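Long-range contacts in UDP-N-acetylmuramate--L-alanine ligase (Thermotoga maritima, PDB 1J6U), which catalyses the ATP-dependent joining of L-alanine to UDP-N-acetylmuramate, a step in building bacterial peptidoglycan: residues A27-H31 against P143-L147; E48-Y52 against E155-Y159; D73-P79 against V96-R101; E172-F177 against E196-N200. All coordinates share one frame; numbering follows the deposited sequence.

Interaction 1 of 4, residues A27-H31 against P143-L147; sequences AVALH and PTVFL
Phe146 drives the rim of its ring against His31, and this edge-to-face pair is the tight part of the contact. The edge atom CZ of Phe146 sits over one face of the imidazole, 3.4 Å from His31 CG and displaced toward that ring's rim; the centroids are 5.1 Å apart and the planes stand at 67°. The first torsion of His31 holds CG anti to the backbone N (chi1 179°) and so turns a ring face to Phe146 CZ; CB, placed by the helix backbone, lies 3.6 Å from Phe146 CE2. One turn earlier in the helix, the methyl CB of Ala27 meets Phe146 CD2 at 3.9 Å, and Val28 offers CA to the same ring edge. The contact slackens toward Thr144, whose methyl CG2 stays 4.3 Å from His31 ND1. Polar ends are satisfied by neighbours: His31 ND1 by the hydroxyl of Tyr159, Thr144 OG1 by the backbone N of Gly162. All the touching residues are buried, so the looser flank is still protein interior. Segment 27-31 of helix 23-34 and strand 144-146 run roughly antiparallel, at 152°, their axes 9.2 Å apart, a gap bridged by the phenyl ring. Phe105 and Tyr159 also make edge-to-face pairs with Phe146, while helix 101-112 packs on Val28 and His31, so the N-terminal domain's helix meets the central domain's sheet in a shared aromatic core.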
loop_
_atom_site.group_PDB
_atom_site.type_symbol
_atom_site.label_atom_id
_atom_site.label_comp_id
_atom_site.label_asym_id
_atom_site.label_seq_id
_atom_site.Cartn_x
_atom_site.Cartn_y
_atom_site.Cartn_z
ATOM N N ALA A 27 -11.519 6.091 -0.301
ATOM C CA ALA A 27 -11.608 5.986 1.157
ATOM C C ALA A 27 -12.365 7.177 1.732
ATOM O O ALA A 27 -13.302 7.019 2.551
ATOM C CB ALA A 27 -10.230 5.909 1.764
ATOM N N VAL A 28 -11.962 8.363 1.287
ATOM C CA VAL A 28 -12.590 9.593 1.734
ATOM C C VAL A 28 -14.048 9.593 1.258
ATOM O O VAL A 28 -14.938 9.985 2.011
ATOM C CB VAL A 28 -11.839 10.824 1.193
ATOM C CG1 VAL A 28 -12.522 12.088 1.640
ATOM C CG2 VAL A 28 -10.409 10.802 1.674
ATOM N N ALA A 29 -14.311 9.124 0.038
ATOM C CA ALA A 29 -15.683 9.090 -0.431
ATOM C C ALA A 29 -16.512 8.141 0.442
ATOM O O ALA A 29 -17.629 8.492 0.847
ATOM C CB ALA A 29 -15.759 8.651 -1.889
ATOM N N LEU A 30 -15.971 6.953 0.726
ATOM C CA LEU A 30 -16.684 5.955 1.541
ATOM C C LEU A 30 -16.987 6.523 2.952
ATOM O O LEU A 30 -18.076 6.371 3.474
ATOM C CB LEU A 30 -15.859 4.667 1.617
ATOM C CG LEU A 30 -15.863 3.773 0.362
ATOM C CD1 LEU A 30 -14.588 2.945 0.306
ATOM C CD2 LEU A 30 -17.078 2.850 0.360
ATOM N N HIS A 31 -16.015 7.187 3.553
ATOM C CA HIS A 31 -16.220 7.819 4.842
ATOM C C HIS A 31 -17.434 8.779 4.778
ATOM O O HIS A 31 -18.348 8.700 5.605
ATOM C CB HIS A 31 -14.945 8.588 5.226
ATOM C CG HIS A 31 -15.039 9.298 6.535
ATOM N ND1 HIS A 31 -15.271 8.640 7.723
ATOM C CD2 HIS A 31 -14.935 10.612 6.843
ATOM C CE1 HIS A 31 -15.305 9.518 8.707
ATOM N NE2 HIS A 31 -15.104 10.721 8.199
ATOM N N PRO A 143 -11.687 1.134 15.444
ATOM C CA PRO A 143 -11.126 2.304 14.767
ATOM C C PRO A 143 -11.759 2.652 13.416
ATOM O O PRO A 143 -12.355 1.814 12.756
ATOM C CB PRO A 143 -9.661 1.908 14.580
ATOM C CG PRO A 143 -9.830 0.404 14.215
ATOM C CD PRO A 143 -10.883 -0.085 15.172
ATOM N N THR A 144 -11.629 3.912 13.040
ATOM C CA THR A 144 -12.056 4.352 11.733
ATOM C C THR A 144 -10.731 4.175 10.996
ATOM O O THR A 144 -9.679 4.651 11.470
ATOM C CB THR A 144 -12.480 5.852 11.708
ATOM O OG1 THR A 144 -13.757 5.992 12.340
ATOM C CG2 THR A 144 -12.616 6.357 10.274
ATOM N N VAL A 145 -10.774 3.469 9.866
ATOM C CA VAL A 145 -9.574 3.216 9.075
ATOM C C VAL A 145 -9.606 3.801 7.646
ATOM O O VAL A 145 -10.603 3.718 6.943
ATOM C CB VAL A 145 -9.318 1.687 8.981
ATOM C CG1 VAL A 145 -7.964 1.398 8.288
ATOM C CG2 VAL A 145 -9.376 1.073 10.390
ATOM N N PHE A 146 -8.489 4.393 7.246
ATOM C CA PHE A 146 -8.318 4.955 5.925
ATOM C C PHE A 146 -7.051 4.281 5.443
ATOM O O PHE A 146 -5.942 4.668 5.817
ATOM C CB PHE A 146 -8.099 6.487 5.964
ATOM C CG PHE A 146 -9.327 7.258 6.282
ATOM C CD1 PHE A 146 -9.701 7.490 7.603
ATOM C CD2 PHE A 146 -10.153 7.727 5.258
ATOM C CE1 PHE A 146 -10.892 8.183 7.877
ATOM C CE2 PHE A 146 -11.330 8.408 5.547
ATOM C CZ PHE A 146 -11.697 8.633 6.857
ATOM N N LEU A 147 -7.214 3.289 4.584
ATOM C CA LEU A 147 -6.069 2.549 4.084
ATOM C C LEU A 147 -5.765 2.882 2.638
ATOM O O LEU A 147 -6.682 3.096 1.843
ATOM C CB LEU A 147 -6.385 1.065 4.150
ATOM C CG LEU A 147 -5.393 0.124 4.796
ATOM C CD1 LEU A 147 -5.669 -1.234 4.183
ATOM C CD2 LEU A 147 -3.942 0.567 4.585
#

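Interaction 2 of 4, residues E48-Y52 against E155-Y159; sequences ERTAY and EHGNY
Tyr52 and Arg49, one turn apart on segment 48-52 of helix 48-55, reach across to the loop 155-159. At its start, Glu155 lays CG over one face of the His156 imidazole. His156 comes next, its ND1 at the edge of the Tyr52 ring and joined to Tyr52 OH by a short hydrogen bond of 2.6 Å; the two side chains cross at about a right angle, and the rings meet rim to rim with planes at 51°. The phenol is carried toward the loop by a chi1 of -175°, CG lying anti to the backbone N. A phenylalanine here would probably keep much of the ring packing but leave His156 ND1 without this partner. Gly157 has a positive phi of 86°, at which a CB would collide with the carbonyl O of His156. Asn158 then turns OD1 toward Arg49, accepting weak bonds from NE, at 3.4 Å, and from the less securely placed NH2; its ND2 is bound by Ser26 OG. Arg49 NH1 is held by a salt bridge to Glu48 OE2, 2.6 Å long. The arrangement is a polar interface between two domains of a Mur ligase: a helix of the N-terminal Rossmann-like domain against a connecting loop of the central ATP-binding domain.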
loop_
_atom_site.group_PDB
_atom_site.type_symbol
_atom_site.label_atom_id
_atom_site.label_comp_id
_atom_site.label_asym_id
_atom_site.label_seq_id
_atom_site.Cartn_x
_atom_site.Cartn_y
_atom_site.Cartn_z
ATOM N N GLU A 48 -11.008 -1.264 -9.370
ATOM C CA GLU A 48 -11.803 -2.149 -8.502
ATOM C C GLU A 48 -12.577 -1.294 -7.526
ATOM O O GLU A 48 -13.685 -1.667 -7.121
ATOM C CB GLU A 48 -10.983 -3.267 -7.802
ATOM C CG GLU A 48 -10.223 -2.987 -6.514
ATOM C CD GLU A 48 -11.080 -2.832 -5.261
ATOM O OE1 GLU A 48 -12.116 -3.530 -5.036
ATOM O OE2 GLU A 48 -10.674 -1.989 -4.456
ATOM N N ARG A 49 -12.030 -0.124 -7.176
ATOM C CA ARG A 49 -12.765 0.791 -6.305
ATOM C C ARG A 49 -14.051 1.296 -7.006
ATOM O O ARG A 49 -15.128 1.255 -6.403
ATOM C CB ARG A 49 -11.893 1.985 -5.867
ATOM C CG ARG A 49 -10.873 1.694 -4.726
ATOM C CD ARG A 49 -11.123 0.343 -4.065
ATOM N NE ARG A 49 -11.859 0.397 -2.815
ATOM C CZ ARG A 49 -12.563 -0.606 -2.268
ATOM N NH1 ARG A 49 -12.673 -1.807 -2.826
ATOM N NH2 ARG A 49 -13.212 -0.380 -1.141
ATOM N N THR A 50 -13.968 1.737 -8.268
ATOM C CA THR A 50 -15.184 2.229 -8.950
ATOM C C THR A 50 -16.188 1.094 -8.961
ATOM O O THR A 50 -17.376 1.292 -8.693
ATOM C CB THR A 50 -14.944 2.734 -10.432
ATOM O OG1 THR A 50 -14.371 1.702 -11.245
ATOM C CG2 THR A 50 -14.005 3.900 -10.456
ATOM N N ALA A 51 -15.716 -0.114 -9.226
ATOM C CA ALA A 51 -16.641 -1.235 -9.231
ATOM C C ALA A 51 -17.241 -1.380 -7.824
ATOM O O ALA A 51 -18.465 -1.461 -7.628
ATOM C CB ALA A 51 -15.904 -2.490 -9.634
ATOM N N TYR A 52 -16.366 -1.362 -6.828
ATOM C CA TYR A 52 -16.824 -1.537 -5.465
ATOM C C TYR A 52 -17.798 -0.457 -5.041
ATOM O O TYR A 52 -18.874 -0.759 -4.489
ATOM C CB TYR A 52 -15.636 -1.579 -4.478
ATOM C CG TYR A 52 -16.115 -1.879 -3.078
ATOM C CD1 TYR A 52 -16.656 -3.123 -2.764
ATOM C CD2 TYR A 52 -16.147 -0.879 -2.097
ATOM C CE1 TYR A 52 -17.233 -3.368 -1.502
ATOM C CE2 TYR A 52 -16.719 -1.110 -0.832
ATOM C CZ TYR A 52 -17.261 -2.356 -0.540
ATOM O OH TYR A 52 -17.822 -2.595 0.705
ATOM N N GLU A 155 -14.308 -3.507 6.508
ATOM C CA GLU A 155 -15.652 -3.531 5.930
ATOM C C GLU A 155 -15.745 -3.075 4.456
ATOM O O GLU A 155 -16.502 -3.626 3.676
ATOM C CB GLU A 155 -16.603 -2.689 6.788
ATOM C CG GLU A 155 -18.011 -2.589 6.211
ATOM C CD GLU A 155 -19.033 -2.074 7.215
ATOM O OE1 GLU A 155 -18.643 -1.351 8.163
ATOM O OE2 GLU A 155 -20.236 -2.387 7.049
ATOM N N HIS A 156 -14.968 -2.077 4.080
ATOM C CA HIS A 156 -14.989 -1.591 2.716
ATOM C C HIS A 156 -13.630 -1.666 2.058
ATOM O O HIS A 156 -13.359 -0.940 1.135
ATOM C CB HIS A 156 -15.511 -0.164 2.682
ATOM C CG HIS A 156 -16.931 -0.049 3.122
ATOM N ND1 HIS A 156 -17.947 -0.774 2.533
ATOM C CD2 HIS A 156 -17.495 0.628 4.147
ATOM C CE1 HIS A 156 -19.074 -0.556 3.187
ATOM N NE2 HIS A 156 -18.827 0.289 4.171
ATOM N N GLY A 157 -12.749 -2.518 2.563
ATOM C CA GLY A 157 -11.471 -2.687 1.908
ATOM C C GLY A 157 -10.322 -1.783 2.208
ATOM O O GLY A 157 -9.241 -2.277 2.576
ATOM N N ASN A 158 -10.530 -0.481 1.997
ATOM C CA ASN A 158 -9.494 0.516 2.236
ATOM C C ASN A 158 -10.074 1.524 3.195
ATOM O O ASN A 158 -9.478 2.565 3.482
ATOM C CB ASN A 158 -9.043 1.208 0.922
ATOM C CG ASN A 158 -10.177 1.992 0.208
ATOM O OD1 ASN A 158 -11.360 1.630 0.267
ATOM N ND2 ASN A 158 -9.797 3.057 -0.484
ATOM N N TYR A 159 -11.242 1.183 3.710
ATOM C CA TYR A 159 -11.926 2.054 4.649
ATOM C C TYR A 159 -12.832 1.249 5.550
ATOM O O TYR A 159 -13.323 0.188 5.159
ATOM C CB TYR A 159 -12.796 3.080 3.926
ATOM C CG TYR A 159 -13.662 3.873 4.893
ATOM C CD1 TYR A 159 -13.128 4.947 5.600
ATOM C CD2 TYR A 159 -14.992 3.501 5.154
ATOM C CE1 TYR A 159 -13.886 5.642 6.536
ATOM C CE2 TYR A 159 -15.764 4.176 6.088
ATOM C CZ TYR A 159 -15.202 5.257 6.779
ATOM O OH TYR A 159 -15.935 5.972 7.707
#

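Interaction 3 of 4, residues D73-P79 against V96-R101; sequences DLVIKTP and VPIENR
Arg101, Lys77 and Val75 bury the most surface where the parallel strands 74-77 and 98-100 lie edge to edge. Arg101 presents one face of its guanidinium to Pro79, whose CD stands over the rim of the group 3.1 Å from NH1, while Thr78 CB lies over a face near NH2. The same residue continues the strand pairing through its backbone N, which bonds Lys77 O at 2.9 Å, and NH1 forms a salt bridge with Glu174. Lys77 runs alongside Asn100, both pointing the same way. Its CG sits between the backbone N and carbonyl carbon (chi1 70°), and bends at chi3 and chi4 curl the chain back so that NZ donates to Asn100 OD1 at 2.8 Å. On the way CD crosses Ile98 CG2 at 3.6 Å, giving the charged chain an apolar bed. Val75 shares that face: CB meets Ile98 CG1 and CG2 meets Val96 CG1, both at 3.9 Å, with Ile88 and Ala91 of helix 86-93 covering the valine. Its backbone N and O both bond the neighbouring strand, N to Pro97 O and O to Glu99 N at 2.7 Å, the latter nearly straight at 162°; Lys77 N to Glu99 O carries the ladder on. With helix 86-93 linking the strands, this is a beta-alpha-beta crossover at the edge of the Rossmann-like parallel sheet in the N-terminal domain.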
loop_
_atom_site.group_PDB
_atom_site.type_symbol
_atom_site.label_atom_id
_atom_site.label_comp_id
_atom_site.label_asym_id
_atom_site.label_seq_id
_atom_site.Cartn_x
_atom_site.Cartn_y
_atom_site.Cartn_z
ATOM N N ASP A 73 -22.493 20.397 -3.750
ATOM C CA ASP A 73 -22.248 21.531 -2.891
ATOM C C ASP A 73 -20.771 21.608 -2.756
ATOM O O ASP A 73 -20.198 22.629 -2.352
ATOM C CB ASP A 73 -22.824 21.286 -1.500
ATOM C CG ASP A 73 -24.271 20.935 -1.550
ATOM O OD1 ASP A 73 -25.003 21.652 -2.263
ATOM O OD2 ASP A 73 -24.680 19.951 -0.893
ATOM N N LEU A 74 -20.136 20.508 -3.104
ATOM C CA LEU A 74 -18.713 20.458 -2.918
ATOM C C LEU A 74 -18.044 19.569 -3.934
ATOM O O LEU A 74 -18.578 18.531 -4.322
ATOM C CB LEU A 74 -18.451 19.948 -1.503
ATOM C CG LEU A 74 -16.984 19.965 -1.152
ATOM C CD1 LEU A 74 -16.516 21.429 -1.234
ATOM C CD2 LEU A 74 -16.760 19.326 0.234
ATOM N N VAL A 75 -16.862 19.979 -4.367
ATOM C CA VAL A 75 -16.124 19.187 -5.326
ATOM C C VAL A 75 -14.760 18.915 -4.747
ATOM O O VAL A 75 -14.076 19.853 -4.333
ATOM C CB VAL A 75 -15.887 19.930 -6.660
ATOM C CG1 VAL A 75 -14.751 19.228 -7.421
ATOM C CG2 VAL A 75 -17.139 19.932 -7.507
ATOM N N ILE A 76 -14.358 17.644 -4.738
ATOM C CA ILE A 76 -13.036 17.285 -4.246
ATOM C C ILE A 76 -12.225 16.675 -5.380
ATOM O O ILE A 76 -12.745 15.865 -6.177
ATOM C CB ILE A 76 -13.120 16.269 -3.113
ATOM C CG1 ILE A 76 -14.000 16.829 -2.001
ATOM C CG2 ILE A 76 -11.716 15.961 -2.609
ATOM C CD1 ILE A 76 -14.178 15.891 -0.874
ATOM N N LYS A 77 -10.954 17.057 -5.458
ATOM C CA LYS A 77 -10.086 16.543 -6.520
ATOM C C LYS A 77 -8.715 16.089 -6.025
ATOM O O LYS A 77 -8.191 16.577 -5.029
ATOM C CB LYS A 77 -9.900 17.612 -7.605
ATOM C CG LYS A 77 -9.051 18.798 -7.182
ATOM C CD LYS A 77 -9.156 19.928 -8.194
ATOM C CE LYS A 77 -7.807 20.464 -8.606
ATOM N NZ LYS A 77 -7.070 21.237 -7.575
ATOM N N THR A 78 -8.133 15.149 -6.740
ATOM C CA THR A 78 -6.813 14.651 -6.399
ATOM C C THR A 78 -5.749 15.500 -7.084
ATOM O O THR A 78 -6.010 16.165 -8.084
ATOM C CB THR A 78 -6.649 13.247 -6.888
ATOM O OG1 THR A 78 -6.309 13.272 -8.288
ATOM C CG2 THR A 78 -7.954 12.485 -6.670
ATOM N N PRO A 79 -4.516 15.455 -6.579
ATOM C CA PRO A 79 -3.459 16.260 -7.204
ATOM C C PRO A 79 -3.324 16.025 -8.700
ATOM O O PRO A 79 -2.815 16.884 -9.416
ATOM C CB PRO A 79 -2.197 15.845 -6.445
ATOM C CG PRO A 79 -2.734 15.350 -5.105
ATOM C CD PRO A 79 -3.987 14.611 -5.491
ATOM N N VAL A 96 -18.706 26.473 -7.596
ATOM C CA VAL A 96 -18.754 25.478 -6.554
ATOM C C VAL A 96 -17.366 25.330 -5.921
ATOM O O VAL A 96 -16.356 25.178 -6.601
ATOM C CB VAL A 96 -19.231 24.155 -7.119
ATOM C CG1 VAL A 96 -19.064 23.035 -6.094
ATOM C CG2 VAL A 96 -20.693 24.299 -7.501
ATOM N N PRO A 97 -17.299 25.419 -4.596
ATOM C CA PRO A 97 -16.016 25.287 -3.888
ATOM C C PRO A 97 -15.347 23.952 -4.248
ATOM O O PRO A 97 -15.996 22.895 -4.332
ATOM C CB PRO A 97 -16.421 25.365 -2.426
ATOM C CG PRO A 97 -17.844 24.741 -2.447
ATOM C CD PRO A 97 -18.443 25.413 -3.668
ATOM N N ILE A 98 -14.052 24.024 -4.490
ATOM C CA ILE A 98 -13.283 22.866 -4.895
ATOM C C ILE A 98 -12.191 22.661 -3.890
ATOM O O ILE A 98 -11.492 23.607 -3.520
ATOM C CB ILE A 98 -12.615 23.084 -6.257
ATOM C CG1 ILE A 98 -13.671 23.097 -7.351
ATOM C CG2 ILE A 98 -11.603 21.979 -6.538
ATOM C CD1 ILE A 98 -13.180 23.824 -8.573
ATOM N N GLU A 99 -12.050 21.421 -3.443
ATOM C CA GLU A 99 -11.022 21.126 -2.488
ATOM C C GLU A 99 -10.146 19.976 -2.910
ATOM O O GLU A 99 -10.557 19.126 -3.716
ATOM C CB GLU A 99 -11.643 20.861 -1.144
ATOM C CG GLU A 99 -10.842 21.528 -0.092
ATOM C CD GLU A 99 -11.701 21.935 1.046
ATOM O OE1 GLU A 99 -12.796 22.484 0.758
ATOM O OE2 GLU A 99 -11.276 21.707 2.207
ATOM N N ASN A 100 -8.917 19.993 -2.393
ATOM C CA ASN A 100 -7.923 18.954 -2.665
ATOM C C ASN A 100 -8.007 17.838 -1.636
ATOM O O ASN A 100 -8.198 18.093 -0.445
ATOM C CB ASN A 100 -6.531 19.571 -2.690
ATOM C CG ASN A 100 -6.343 20.491 -3.906
ATOM O OD1 ASN A 100 -6.495 20.054 -5.053
ATOM N ND2 ASN A 100 -6.036 21.763 -3.661
ATOM N N ARG A 101 -7.896 16.604 -2.120
ATOM C CA ARG A 101 -7.961 15.394 -1.309
ATOM C C ARG A 101 -7.311 15.500 0.084
ATOM O O ARG A 101 -8.005 15.436 1.099
ATOM C CB ARG A 101 -7.322 14.245 -2.096
ATOM C CG ARG A 101 -7.538 12.834 -1.515
ATOM C CD ARG A 101 -6.817 11.764 -2.373
ATOM N NE ARG A 101 -5.414 12.133 -2.615
ATOM C CZ ARG A 101 -4.661 11.672 -3.622
ATOM N NH1 ARG A 101 -3.388 12.069 -3.770
ATOM N NH2 ARG A 101 -5.175 10.810 -4.497
#

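Interaction 4 of 4, residues E172-F177 against E196-N200; sequences ESEEFF and ENYGN
Tyr198 and Asn197 meet the stretch from Glu172 to Phe177 with irregular backbone on their side and, on the other, a loop that enters a 3-10 turn at Glu175; the nearest CA pair, Glu174 and Asn197, is 6.0 Å apart. Tyr198 brings the hydroxyl end of its ring up to the 172-177 backbone. Its OH donates to Glu172 O at 2.8 Å, approaching from above the carbonyl plane, and the hydroxyl oxygen of Tyr198 also lies at the edge of the Phe177 ring, 3.2 Å from CE2. Along the Tyr198 rim, CE2 is 3.3 Å from Glu175 CG; the two side chains cross, with carboxylate and ring planes nearly perpendicular at 89°. Glu175 CG stands anti to its own N (chi1 -170°) and the chain stays extended beyond it, carrying the carboxylate on to a salt bridge with Arg204. A leucine in place of Tyr198 would probably leave Glu172 O without its hydroxyl donor and open a gap beside Glu175 and Phe177. Asn197 works on the backbone instead: OD1 accepts from Glu175 N at 2.9 Å, with an N-H...O angle of 159°. Water extends the link, one molecule spanning Ser173 O and Asn197 N, another joining Phe176 N to Asn197 OD1. Glu172 OE2 bonds Tyr205 of helix 202-214 and, weakly, Thr122 of the predicted ATP-binding loop. The contact thus ties together two loops following strands 166-170 and 184-187 in the central domain, beside the P-loop expected to bind ATP in Mur ligases.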
loop_
_atom_site.group_PDB
_atom_site.type_symbol
_atom_site.label_atom_id
_atom_site.label_comp_id
_atom_site.label_asym_id
_atom_site.label_seq_id
_atom_site.Cartn_x
_atom_site.Cartn_y
_atom_site.Cartn_z
ATOM N N GLU A 172 3.937 11.013 2.119
ATOM C CA GLU A 172 4.958 12.019 2.210
ATOM C C GLU A 172 5.346 12.562 0.849
ATOM O O GLU A 172 6.433 13.131 0.671
ATOM C CB GLU A 172 6.195 11.489 2.962
ATOM C CG GLU A 172 6.721 10.086 2.600
ATOM C CD GLU A 172 7.204 9.956 1.169
ATOM O OE1 GLU A 172 6.341 9.957 0.259
ATOM O OE2 GLU A 172 8.440 9.855 0.959
ATOM N N SER A 173 4.466 12.390 -0.124
ATOM C CA SER A 173 4.781 12.906 -1.447
ATOM C C SER A 173 4.323 14.323 -1.464
ATOM O O SER A 173 4.933 15.168 -2.094
ATOM C CB SER A 173 4.070 12.123 -2.543
ATOM O OG SER A 173 4.726 10.890 -2.692
ATOM N N GLU A 174 3.236 14.580 -0.765
ATOM C CA GLU A 174 2.720 15.926 -0.716
ATOM C C GLU A 174 3.250 16.575 0.545
ATOM O O GLU A 174 2.977 16.109 1.646
ATOM C CB GLU A 174 1.190 15.911 -0.712
ATOM C CG GLU A 174 0.601 14.632 -1.335
ATOM C CD GLU A 174 -0.894 14.741 -1.680
ATOM O OE1 GLU A 174 -1.589 13.685 -1.666
ATOM O OE2 GLU A 174 -1.364 15.874 -1.978
ATOM N N GLU A 175 4.017 17.647 0.368
ATOM C CA GLU A 175 4.593 18.421 1.472
ATOM C C GLU A 175 3.567 18.731 2.584
ATOM O O GLU A 175 3.905 18.768 3.778
ATOM C CB GLU A 175 5.161 19.728 0.915
ATOM C CG GLU A 175 6.018 20.549 1.870
ATOM C CD GLU A 175 6.548 21.813 1.204
ATOM O OE1 GLU A 175 7.775 22.077 1.287
ATOM O OE2 GLU A 175 5.725 22.539 0.593
ATOM N N PHE A 176 2.319 18.942 2.181
ATOM C CA PHE A 176 1.231 19.253 3.117
ATOM C C PHE A 176 1.026 18.179 4.181
ATOM O O PHE A 176 0.258 18.390 5.107
ATOM C CB PHE A 176 -0.087 19.416 2.357
ATOM C CG PHE A 176 -1.215 19.987 3.189
ATOM C CD1 PHE A 176 -1.226 21.331 3.543
ATOM C CD2 PHE A 176 -2.282 19.181 3.595
ATOM C CE1 PHE A 176 -2.288 21.870 4.293
ATOM C CE2 PHE A 176 -3.350 19.698 4.340
ATOM C CZ PHE A 176 -3.355 21.054 4.695
ATOM N N PHE A 177 1.685 17.025 4.054
ATOM C CA PHE A 177 1.471 15.986 5.058
ATOM C C PHE A 177 1.977 16.511 6.374
ATOM O O PHE A 177 1.434 16.182 7.428
ATOM C CB PHE A 177 2.160 14.667 4.672
ATOM C CG PHE A 177 3.602 14.570 5.070
ATOM C CD1 PHE A 177 3.969 13.925 6.266
ATOM C CD2 PHE A 177 4.600 15.062 4.239
ATOM C CE1 PHE A 177 5.312 13.768 6.626
ATOM C CE2 PHE A 177 5.948 14.914 4.585
ATOM C CZ PHE A 177 6.313 14.264 5.782
ATOM N N GLU A 196 9.701 16.277 -6.024
ATOM C CA GLU A 196 8.959 17.108 -6.976
ATOM C C GLU A 196 8.052 18.123 -6.319
ATOM O O GLU A 196 7.924 19.239 -6.814
ATOM C CB GLU A 196 8.098 16.245 -7.906
ATOM C CG GLU A 196 8.863 15.209 -8.755
ATOM C CD GLU A 196 9.071 13.849 -8.066
ATOM O OE1 GLU A 196 8.102 13.320 -7.461
ATOM O OE2 GLU A 196 10.201 13.305 -8.156
ATOM N N ASN A 197 7.423 17.743 -5.208
ATOM C CA ASN A 197 6.498 18.631 -4.516
ATOM C C ASN A 197 7.180 19.452 -3.420
ATOM O O ASN A 197 6.543 20.246 -2.728
ATOM C CB ASN A 197 5.334 17.807 -3.962
ATOM C CG ASN A 197 4.186 18.662 -3.449
ATOM O OD1 ASN A 197 3.978 18.801 -2.238
ATOM N ND2 ASN A 197 3.424 19.235 -4.373
ATOM N N TYR A 198 8.483 19.251 -3.258
ATOM C CA TYR A 198 9.270 20.016 -2.284
ATOM C C TYR A 198 10.267 20.905 -3.062
ATOM O O TYR A 198 11.412 21.134 -2.617
ATOM C CB TYR A 198 10.057 19.072 -1.357
ATOM C CG TYR A 198 9.184 18.172 -0.530
ATOM C CD1 TYR A 198 8.770 16.944 -1.024
ATOM C CD2 TYR A 198 8.699 18.589 0.707
ATOM C CE1 TYR A 198 7.890 16.155 -0.313
ATOM C CE2 TYR A 198 7.816 17.806 1.426
ATOM C CZ TYR A 198 7.412 16.586 0.907
ATOM O OH TYR A 198 6.518 15.793 1.591
ATOM N N GLY A 199 9.819 21.389 -4.224
ATOM C CA GLY A 199 10.670 22.202 -5.062
ATOM C C GLY A 199 12.018 21.520 -5.170
ATOM O O GLY A 199 13.051 22.171 -5.125
ATOM N N ASN A 200 11.998 20.202 -5.308
ATOM C CA ASN A 200 13.218 19.411 -5.396
ATOM C C ASN A 200 14.231 19.797 -4.347
ATOM O O ASN A 200 15.427 19.829 -4.619
ATOM C CB ASN A 200 13.834 19.531 -6.779
ATOM C CG ASN A 200 12.922 18.987 -7.844
ATOM O OD1 ASN A 200 11.856 19.555 -8.121
ATOM N ND2 ASN A 200 13.312 17.865 -8.435
HETATM O O HOH W 1 6.943 15.199 -4.209
HETATM O O HOH W 2 4.588 22.143 -1.734
HETATM O O HOH W 3 1.775 19.247 -0.639
#

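How the interactions relate
Interactions 1 and 2 are neighbours, centres about 10 Å apart, and touch through Leu147 N to Asn158 O and His31 ND1 to Tyr159 OH; their segments alternate along the chain, and in each the first segment belongs to the N-terminal domain and the second to the central domain. Interaction 3 is nested within the loops they close, about 17 Å from interaction 1, centre to centre, in the N-terminal parallel sheet. Interaction 4 comes later, wholly in the central domain, yet reaches interaction 3 through the salt bridge of Arg101 with Glu174. Interactions 1 and 2 and this salt bridge are thus three links that probably help set how the two domains sit together.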